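PDB 3A5V: alpha-galactosidase from Umbelopsis vinacea, which probably hydrolyses terminal alpha-galactosyl linkages, releasing galactose, as a tetrameric family 27 glycoside hydrolase. Local coordinates for residues Thr117-Gly122 with Thr157-Leu162; Asp30-Ile35 with His84-Lys89; Ala262-Pro267 with Ser300-Ile305. All coordinates share one frame; numbering follows the deposited sequence. Where two conformers were deposited one is given.

Interaction 1: Thr117-Gly122 with Thr157-Leu162; sequences TWAKWG and TGRPML. With NAG (2-acetamido-2-deoxy-beta-D-glucopyranose), chain B.
Ala119 turns its methyl toward 157-162, where CB rests 3.6 Å from CB of Thr157 and 4.0 Å from CE of Met161. A residue this small lets the helix come close, and CB of Arg159 lies 4.0 Å from the same methyl. Arg159 continues past it to the end of helix 111-121: CG stands anti to the backbone N (chi1 -177°), the chain is extended as far as NE, and CD passes 3.7 Å from Ala119 O. Its guanidinium lies over Gly122, whose CA sits 3.6 Å above the centre of the plane. Gly122 closes the helix in a Schellman motif with phi 88°, where a CB would jam against Trp121 O, which calls for glycine. Both segments belong to the beta/alpha barrel, each running from a helix toward the next strand. NE of Arg159 is hydrogen-bonded to Ile123 O, and NH2 forms a salt bridge with Asp124. Thr157 forms an ST turn, OG1 accepting from Arg159 N at 3.0 Å, and is also hydrogen-bonded to Leu154 O in helix 140-156. On the far side of that turn, C8 of the glycan's NAG lies 3.5 Å from Gly158 C.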
loop_
_atom_site.group_PDB
_atom_site.type_symbol
_atom_site.label_atom_id
_atom_site.label_comp_id
_atom_site.label_asym_id
_atom_site.label_seq_id
_atom_site.Cartn_x
_atom_site.Cartn_y
_atom_site.Cartn_z
ATOM N N THR A 117 19.658 -10.183 -32.094
ATOM C CA THR A 117 20.190 -11.552 -32.073
ATOM C C THR A 117 19.071 -12.592 -32.225
ATOM O O THR A 117 19.155 -13.491 -33.056
ATOM C CB THR A 117 21.000 -11.804 -30.776
ATOM O OG1 THR A 117 22.077 -10.868 -30.724
ATOM C CG2 THR A 117 21.561 -13.233 -30.695
ATOM N N TRP A 118 18.006 -12.450 -31.440
ATOM C CA TRP A 118 16.930 -13.439 -31.455
ATOM C C TRP A 118 16.229 -13.479 -32.820
ATOM O O TRP A 118 15.941 -14.561 -33.343
ATOM C CB TRP A 118 15.944 -13.165 -30.302
ATOM C CG TRP A 118 16.624 -13.209 -28.943
ATOM C CD1 TRP A 118 17.691 -13.989 -28.584
ATOM C CD2 TRP A 118 16.288 -12.435 -27.789
ATOM N NE1 TRP A 118 18.033 -13.757 -27.278
ATOM C CE2 TRP A 118 17.189 -12.805 -26.763
ATOM C CE3 TRP A 118 15.316 -11.453 -27.525
ATOM C CZ2 TRP A 118 17.151 -12.234 -25.485
ATOM C CZ3 TRP A 118 15.281 -10.876 -26.241
ATOM C CH2 TRP A 118 16.199 -11.267 -25.249
ATOM N N ALA A 119 16.003 -12.302 -33.408
ATOM C CA ALA A 119 15.394 -12.206 -34.749
ATOM C C ALA A 119 16.254 -12.910 -35.817
ATOM O O ALA A 119 15.734 -13.628 -36.671
ATOM C CB ALA A 119 15.148 -10.758 -35.123
ATOM N N LYS A 120 17.566 -12.719 -35.730
ATOM C CA LYS A 120 18.531 -13.374 -36.620
ATOM C C LYS A 120 18.454 -14.896 -36.479
ATOM O O LYS A 120 18.545 -15.637 -37.466
ATOM C CB LYS A 120 19.947 -12.873 -36.296
ATOM C CG LYS A 120 21.087 -13.602 -37.010
ATOM C CD LYS A 120 22.449 -13.156 -36.440
ATOM C CE LYS A 120 23.618 -13.678 -37.273
ATOM N NZ LYS A 120 24.920 -13.045 -36.843
ATOM N N TRP A 121 18.265 -15.359 -35.244
ATOM C CA TRP A 121 18.128 -16.781 -34.983
ATOM C C TRP A 121 16.811 -17.382 -35.463
ATOM O O TRP A 121 16.692 -18.605 -35.540
ATOM C CB TRP A 121 18.295 -17.082 -33.493
ATOM C CG TRP A 121 19.677 -16.873 -32.940
ATOM C CD1 TRP A 121 20.846 -16.716 -33.644
ATOM C CD2 TRP A 121 20.030 -16.818 -31.554
ATOM N NE1 TRP A 121 21.905 -16.560 -32.767
ATOM C CE2 TRP A 121 21.430 -16.631 -31.482
ATOM C CE3 TRP A 121 19.294 -16.913 -30.361
ATOM C CZ2 TRP A 121 22.111 -16.538 -30.258
ATOM C CZ3 TRP A 121 19.975 -16.825 -29.144
ATOM C CH2 TRP A 121 21.369 -16.638 -29.109
ATOM N N GLY A 122 15.830 -16.535 -35.774
ATOM C CA GLY A 122 14.491 -17.001 -36.153
ATOM C C GLY A 122 13.513 -17.206 -34.991
ATOM O O GLY A 122 12.507 -17.894 -35.133
ATOM N N THR A 157 13.067 -5.018 -35.020
ATOM C CA THR A 157 13.727 -6.066 -35.817
ATOM C C THR A 157 12.931 -6.369 -37.081
ATOM O O THR A 157 13.455 -6.971 -38.009
ATOM C CB THR A 157 13.852 -7.393 -35.042
ATOM O OG1 THR A 157 12.546 -7.968 -34.887
ATOM C CG2 THR A 157 14.483 -7.171 -33.669
ATOM N N GLY A 158 11.659 -5.991 -37.094
ATOM C CA GLY A 158 10.770 -6.353 -38.181
ATOM C C GLY A 158 10.269 -7.790 -38.131
ATOM O O GLY A 158 9.420 -8.164 -38.929
ATOM N N ARG A 159 10.778 -8.604 -37.202
ATOM C CA ARG A 159 10.312 -9.979 -37.088
ATOM C C ARG A 159 9.195 -10.078 -36.034
ATOM O O ARG A 159 9.403 -9.681 -34.875
ATOM C CB ARG A 159 11.456 -10.945 -36.738
ATOM C CG ARG A 159 10.983 -12.394 -36.679
ATOM C CD ARG A 159 12.080 -13.419 -36.342
ATOM N NE ARG A 159 11.522 -14.769 -36.448
ATOM C CZ ARG A 159 11.450 -15.475 -37.585
ATOM N NH1 ARG A 159 11.909 -14.961 -38.714
ATOM N NH2 ARG A 159 10.907 -16.685 -37.603
ATOM N N PRO A 160 8.027 -10.622 -36.419
ATOM C CA PRO A 160 6.972 -10.857 -35.412
ATOM C C PRO A 160 7.438 -11.830 -34.317
ATOM O O PRO A 160 7.804 -12.980 -34.606
ATOM C CB PRO A 160 5.836 -11.479 -36.226
ATOM C CG PRO A 160 6.103 -11.002 -37.676
ATOM C CD PRO A 160 7.605 -11.048 -37.767
ATOM N N MET A 161 7.449 -11.355 -33.071
ATOM C CA MET A 161 7.827 -12.191 -31.931
ATOM C C MET A 161 6.806 -11.994 -30.805
ATOM O O MET A 161 6.588 -10.867 -30.345
ATOM C CB MET A 161 9.250 -11.848 -31.453
ATOM C CG MET A 161 10.335 -12.189 -32.483
ATOM S SD MET A 161 12.038 -11.859 -31.980
ATOM C CE MET A 161 12.143 -10.188 -32.548
ATOM N N LEU A 162 6.172 -13.082 -30.384
ATOM C CA LEU A 162 5.174 -13.008 -29.318
ATOM C C LEU A 162 5.858 -12.581 -28.012
ATOM O O LEU A 162 6.799 -13.211 -27.568
ATOM C CB LEU A 162 4.476 -14.379 -29.158
ATOM C CG LEU A 162 3.168 -14.380 -28.348
ATOM C CD1 LEU A 162 2.263 -15.536 -28.754
ATOM C CD2 LEU A 162 3.452 -14.383 -26.831
HETATM C C1 NAG B . 5.446 -3.021 -34.673
HETATM C C2 NAG B . 4.838 -4.303 -35.262
HETATM C C3 NAG B . 3.666 -4.002 -36.204
HETATM C C4 NAG B . 2.668 -3.000 -35.609
HETATM C C5 NAG B . 3.421 -1.796 -35.034
HETATM C C6 NAG B . 2.523 -0.782 -34.327
HETATM C C7 NAG B . 6.477 -6.145 -35.445
HETATM C C8 NAG B . 7.474 -6.822 -36.346
HETATM N N2 NAG B . 5.836 -5.096 -35.976
HETATM O O3 NAG B . 2.989 -5.198 -36.558
HETATM O O4 NAG B . 1.814 -2.570 -36.652
HETATM O O5 NAG B . 4.408 -2.230 -34.110
HETATM O O6 NAG B . 1.697 -1.478 -33.414
HETATM O O7 NAG B . 6.287 -6.570 -34.294
#

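Interaction 2: Asp30-Ile35 with His84-Lys89; sequences DAAKAI and HNLGLK
Leu86 pushes its CD1 methyl against helix 25-38, 3.6 Å from Ala32 CB and 3.9 Å from Lys33 CG. With CG anti to the carbonyl carbon (chi1 -69°), its isobutyl group is directed at the helix. The methyl of Ala32 is small enough to be shared, since Leu88 CD1 approaches the same carbon to 3.8 Å and reaches to 3.4 Å from Ala32 O. Two leucines from one chain segment thus share one alanine methyl, and the small residue suits this close approach. Lys33 starts out away from the partner segment, yet the aliphatic part of its side chain crosses that of Leu86 at about a right angle, so that methylene packs on methyl at the exposed border of the contact. Deeper in, CG2 of Ile35 meets CD2 of Leu88 at 4.0 Å. This branch of the isoleucine is anti to the backbone N. No hydrogen bond joins the segments, and apolar packing carries the contact.

Between the leucines, Gly87 ends helix 76-85 in a Schellman motif. Its positive phi of 82° suits glycine and turns the chain so that Leu86 and Leu88 can both face helix 25-38. The polar Leu86 O is taken up by Lys41 NZ. Beneath the contact, Ala32, Ile35 and Leu88 all pack on Val48 of strand 47-49, while Ile35 also reaches Trp13 of strand 11-14 and Leu40 of helix 40-43; two neighbouring barrel helices thus meet over the strands they surround.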
loop_
_atom_site.group_PDB
_atom_site.type_symbol
_atom_site.label_atom_id
_atom_site.label_comp_id
_atom_site.label_asym_id
_atom_site.label_seq_id
_atom_site.Cartn_x
_atom_site.Cartn_y
_atom_site.Cartn_z
ATOM N N ASP A 30 14.411 -33.612 -29.341
ATOM C CA ASP A 30 13.593 -34.784 -29.017
ATOM C C ASP A 30 12.200 -34.417 -28.490
ATOM O O ASP A 30 11.217 -35.088 -28.800
ATOM C CB ASP A 30 14.285 -35.681 -27.997
ATOM C CG ASP A 30 15.463 -36.437 -28.579
ATOM O OD1 ASP A 30 15.626 -36.438 -29.818
ATOM O OD2 ASP A 30 16.235 -37.033 -27.781
ATOM N N ALA A 31 12.123 -33.361 -27.683
ATOM C CA ALA A 31 10.825 -32.889 -27.174
ATOM C C ALA A 31 9.956 -32.326 -28.318
ATOM O O ALA A 31 8.755 -32.589 -28.359
ATOM C CB ALA A 31 11.024 -31.857 -26.106
ATOM N N ALA A 32 10.565 -31.560 -29.231
ATOM C CA ALA A 32 9.829 -30.989 -30.377
ATOM C C ALA A 32 9.262 -32.102 -31.256
ATOM O O ALA A 32 8.120 -32.001 -31.731
ATOM C CB ALA A 32 10.715 -30.041 -31.196
ATOM N N LYS A 33 10.050 -33.168 -31.456
ATOM C CA LYS A 33 9.599 -34.321 -32.244
ATOM C C LYS A 33 8.484 -35.087 -31.548
ATOM O O LYS A 33 7.553 -35.558 -32.195
ATOM C CB LYS A 33 10.785 -35.234 -32.609
ATOM C CG LYS A 33 11.712 -34.545 -33.640
ATOM C CD LYS A 33 12.969 -35.361 -34.011
ATOM C CE LYS A 33 13.859 -34.482 -34.919
ATOM N NZ LYS A 33 15.119 -35.169 -35.310
ATOM N N ALA A 34 8.565 -35.193 -30.223
ATOM C CA ALA A 34 7.485 -35.789 -29.431
ATOM C C ALA A 34 6.188 -34.946 -29.476
ATOM O O ALA A 34 5.091 -35.490 -29.621
ATOM C CB ALA A 34 7.962 -35.998 -27.978
ATOM N N ILE A 35 6.323 -33.623 -29.344
ATOM C CA ILE A 35 5.205 -32.682 -29.505
ATOM C C ILE A 35 4.504 -32.882 -30.859
ATOM O O ILE A 35 3.278 -33.013 -30.904
ATOM C CB ILE A 35 5.658 -31.215 -29.270
ATOM C CG1 ILE A 35 5.945 -30.975 -27.776
ATOM C CG2 ILE A 35 4.589 -30.175 -29.763
ATOM C CD1 ILE A 35 6.825 -29.742 -27.495
ATOM N N HIS A 84 11.387 -25.122 -36.810
ATOM C CA HIS A 84 10.577 -24.629 -37.924
ATOM C C HIS A 84 10.196 -25.738 -38.921
ATOM O O HIS A 84 9.043 -25.799 -39.361
ATOM C CB HIS A 84 11.260 -23.455 -38.624
ATOM C CG HIS A 84 11.265 -22.185 -37.817
ATOM N ND1 HIS A 84 12.081 -21.117 -38.116
ATOM C CD2 HIS A 84 10.556 -21.822 -36.717
ATOM C CE1 HIS A 84 11.856 -20.136 -37.251
ATOM N NE2 HIS A 84 10.936 -20.539 -36.392
ATOM N N ASN A 85 11.148 -26.616 -39.239
ATOM C CA ASN A 85 10.908 -27.769 -40.135
ATOM C C ASN A 85 9.845 -28.736 -39.635
ATOM O O ASN A 85 9.206 -29.429 -40.420
ATOM C CB ASN A 85 12.212 -28.533 -40.391
ATOM C CG ASN A 85 13.099 -27.836 -41.404
ATOM O OD1 ASN A 85 12.652 -26.929 -42.108
ATOM N ND2 ASN A 85 14.369 -28.250 -41.478
ATOM N N LEU A 86 9.639 -28.762 -38.319
ATOM C CA LEU A 86 8.612 -29.618 -37.740
ATOM C C LEU A 86 7.246 -28.938 -37.757
ATOM O O LEU A 86 6.252 -29.541 -37.342
ATOM C CB LEU A 86 8.991 -30.006 -36.297
ATOM C CG LEU A 86 10.179 -30.948 -36.142
ATOM C CD1 LEU A 86 10.747 -30.884 -34.745
ATOM C CD2 LEU A 86 9.706 -32.372 -36.465
ATOM N N GLY A 87 7.200 -27.701 -38.247
ATOM C CA GLY A 87 5.941 -26.937 -38.282
ATOM C C GLY A 87 5.668 -26.300 -36.915
ATOM O O GLY A 87 4.526 -26.024 -36.564
ATOM N N LEU A 88 6.732 -26.080 -36.149
ATOM C CA LEU A 88 6.625 -25.515 -34.804
ATOM C C LEU A 88 7.275 -24.140 -34.759
ATOM O O LEU A 88 8.035 -23.777 -35.665
ATOM C CB LEU A 88 7.286 -26.461 -33.788
ATOM C CG LEU A 88 6.582 -27.818 -33.585
ATOM C CD1 LEU A 88 7.504 -28.823 -32.903
ATOM C CD2 LEU A 88 5.251 -27.676 -32.794
ATOM N N LYS A 89 6.987 -23.371 -33.709
ATOM C CA LYS A 89 7.641 -22.082 -33.514
ATOM C C LYS A 89 8.589 -22.137 -32.309
ATOM O O LYS A 89 8.388 -22.957 -31.414
ATOM C CB LYS A 89 6.585 -20.981 -33.358
ATOM C CG LYS A 89 5.905 -20.592 -34.687
ATOM C CD LYS A 89 4.712 -19.665 -34.439
ATOM C CE LYS A 89 3.883 -19.416 -35.703
ATOM N NZ LYS A 89 4.732 -18.701 -36.683
#

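Interaction 3: Ala262-Pro267 with Ser300-Ile305; sequences AALKSP and SPANRI
Lys265 is a buried lysine whose ammonium group is spent on backbone oxygens and water: NZ donates to Ser300 O at 3.1 Å, to Val293 O, and to a water 2.8 Å away. The approach to Ser300 O is from above the carbonyl plane, 42° out of it. That same water accepts from Ser300 N, so Ser300 is tied to the lysine both directly and through a bridge. A bend at chi2 (63°) sets CD in place, and CD and CE lie against the Ser300 carbonyl, CE 3.3 Å from Ser300 O.

Lys265 also has positive phi, as the C-prime residue of the Schellman motif that ends helix 251-263. The helix end supplies the second link between the segments. Ala263 O accepts from Ala302 N at 2.9 Å in a nearly straight bond (168°), and Pro301 CA adds a CH...O contact to the same oxygen. The apolar ring of Pro301 lies against the Leu264 carbonyl, CB 3.7 Å from Leu264 O. The methyls of the small Ala302 and Ala263 come within 4.2 Å (CB to CB), while Leu264 CD1 lies 3.6 Å from Ala302 O.

Beyond Ala302 the chain enters strand 303-308, where Ile305 O bonds to Arg196 of the second subunit. The arrangement marks the domain junction of family 27 enzymes: the end of helix 251-263, just before the eighth barrel strand, meets the chain entering the C-terminal beta sandwich.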
loop_
_atom_site.group_PDB
_atom_site.type_symbol
_atom_site.label_atom_id
_atom_site.label_comp_id
_atom_site.label_asym_id
_atom_site.label_seq_id
_atom_site.Cartn_x
_atom_site.Cartn_y
_atom_site.Cartn_z
ATOM N N ALA A 262 -7.751 -22.905 -18.922
ATOM C CA ALA A 262 -8.370 -22.848 -20.254
ATOM C C ALA A 262 -9.507 -21.804 -20.297
ATOM O O ALA A 262 -9.556 -20.952 -21.180
ATOM C CB ALA A 262 -8.897 -24.245 -20.658
ATOM N N ALA A 263 -10.421 -21.874 -19.338
ATOM C CA ALA A 263 -11.619 -20.999 -19.352
ATOM C C ALA A 263 -11.347 -19.529 -19.026
ATOM O O ALA A 263 -12.136 -18.658 -19.384
ATOM C CB ALA A 263 -12.718 -21.572 -18.394
ATOM N N LEU A 264 -10.247 -19.253 -18.330
ATOM C CA LEU A 264 -9.842 -17.884 -18.063
ATOM C C LEU A 264 -8.942 -17.308 -19.170
ATOM O O LEU A 264 -8.446 -16.185 -19.046
ATOM C CB LEU A 264 -9.203 -17.739 -16.651
ATOM C CG LEU A 264 -10.227 -17.373 -15.545
ATOM C CD1 LEU A 264 -11.447 -18.344 -15.505
ATOM C CD2 LEU A 264 -9.554 -17.339 -14.145
ATOM N N LYS A 265 -8.807 -18.063 -20.265
ATOM C CA LYS A 265 -8.028 -17.654 -21.440
ATOM C C LYS A 265 -6.567 -17.367 -21.070
ATOM O O LYS A 265 -5.960 -16.415 -21.568
ATOM C CB LYS A 265 -8.688 -16.465 -22.173
ATOM C CG LYS A 265 -9.634 -16.841 -23.359
ATOM C CD LYS A 265 -10.861 -17.657 -22.959
ATOM C CE LYS A 265 -11.885 -17.672 -24.103
ATOM N NZ LYS A 265 -13.116 -18.444 -23.776
ATOM N N SER A 266 -6.009 -18.173 -20.166
ATOM C CA SER A 266 -4.556 -18.166 -19.947
ATOM C C SER A 266 -3.876 -18.783 -21.179
ATOM O O SER A 266 -4.439 -19.705 -21.812
ATOM C CB SER A 266 -4.189 -18.996 -18.707
ATOM O OG SER A 266 -2.776 -19.001 -18.467
ATOM N N PRO A 267 -2.657 -18.309 -21.505
ATOM C CA PRO A 267 -1.792 -19.175 -22.309
ATOM C C PRO A 267 -1.783 -20.576 -21.697
ATOM O O PRO A 267 -1.828 -20.719 -20.448
ATOM C CB PRO A 267 -0.402 -18.549 -22.136
ATOM C CG PRO A 267 -0.648 -17.101 -21.858
ATOM C CD PRO A 267 -2.013 -17.021 -21.169
ATOM N N SER A 300 -13.274 -14.234 -24.503
ATOM C CA SER A 300 -13.743 -13.736 -23.222
ATOM C C SER A 300 -13.430 -14.740 -22.114
ATOM O O SER A 300 -13.854 -15.887 -22.212
ATOM C CB SER A 300 -15.263 -13.539 -23.306
ATOM O OG SER A 300 -15.731 -12.822 -22.192
ATOM N N PRO A 301 -12.696 -14.322 -21.058
ATOM C CA PRO A 301 -12.560 -15.216 -19.906
ATOM C C PRO A 301 -13.913 -15.478 -19.235
ATOM O O PRO A 301 -14.799 -14.604 -19.242
ATOM C CB PRO A 301 -11.669 -14.417 -18.927
ATOM C CG PRO A 301 -10.939 -13.439 -19.769
ATOM C CD PRO A 301 -11.933 -13.070 -20.873
ATOM N N ALA A 302 -14.066 -16.657 -18.634
ATOM C CA ALA A 302 -15.243 -16.907 -17.789
ATOM C C ALA A 302 -15.100 -16.070 -16.511
ATOM O O ALA A 302 -13.975 -15.854 -16.045
ATOM C CB ALA A 302 -15.378 -18.416 -17.455
ATOM N N ASN A 303 -16.226 -15.595 -15.965
ATOM C CA ASN A 303 -16.240 -14.803 -14.726
ATOM C C ASN A 303 -16.626 -15.653 -13.521
ATOM O O ASN A 303 -17.454 -16.549 -13.660
ATOM C CB ASN A 303 -17.254 -13.638 -14.841
ATOM C CG ASN A 303 -16.974 -12.745 -16.036
ATOM O OD1 ASN A 303 -17.830 -12.541 -16.919
ATOM N ND2 ASN A 303 -15.770 -12.231 -16.091
ATOM N N ARG A 304 -16.057 -15.369 -12.342
ATOM C CA ARG A 304 -16.497 -16.066 -11.129
ATOM C C ARG A 304 -17.778 -15.390 -10.587
ATOM O O ARG A 304 -17.751 -14.245 -10.130
ATOM C CB ARG A 304 -15.387 -16.134 -10.057
ATOM C CG ARG A 304 -15.776 -16.975 -8.823
ATOM C CD ARG A 304 -14.563 -17.429 -8.016
ATOM N NE ARG A 304 -14.053 -16.407 -7.099
ATOM C CZ ARG A 304 -12.896 -16.502 -6.432
ATOM N NH1 ARG A 304 -12.088 -17.551 -6.598
ATOM N NH2 ARG A 304 -12.524 -15.519 -5.624
ATOM N N ILE A 305 -18.884 -16.114 -10.645
ATOM C CA ILE A 305 -20.214 -15.592 -10.323
ATOM C C ILE A 305 -20.453 -15.568 -8.808
ATOM O O ILE A 305 -20.982 -14.590 -8.282
ATOM C CB ILE A 305 -21.322 -16.434 -11.021
ATOM C CG1 ILE A 305 -21.098 -16.431 -12.536
ATOM C CG2 ILE A 305 -22.750 -15.912 -10.671
ATOM C CD1 ILE A 305 -20.903 -15.010 -13.142
HETATM O O HOH W 1 -14.969 -16.834 -25.198
#

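How the interactions relate
Residues 30-89 hold interaction 2, 117-162 interaction 1 and 262-305 interaction 3, so the three follow one another along the chain. Interactions 1 and 2 belong to the beta/alpha barrel, with centres about 18 Å apart, and they touch: His84 CE1 lies 3.2 Å from Gly122 O and 3.6 Å from Arg159 NH2. Asp124 unites them further, bonding His84 with one carboxylate oxygen and Arg159 with the other. Helices 25-38, 76-85 and 111-121 and the turn after helix 140-156 are thus joined in sequence around the barrel. Interaction 3 sits across the chain's centre, its own centre about 30 and 28 Å from those of interactions 1 and 2, and connects this barrel to the C-terminal sandwich.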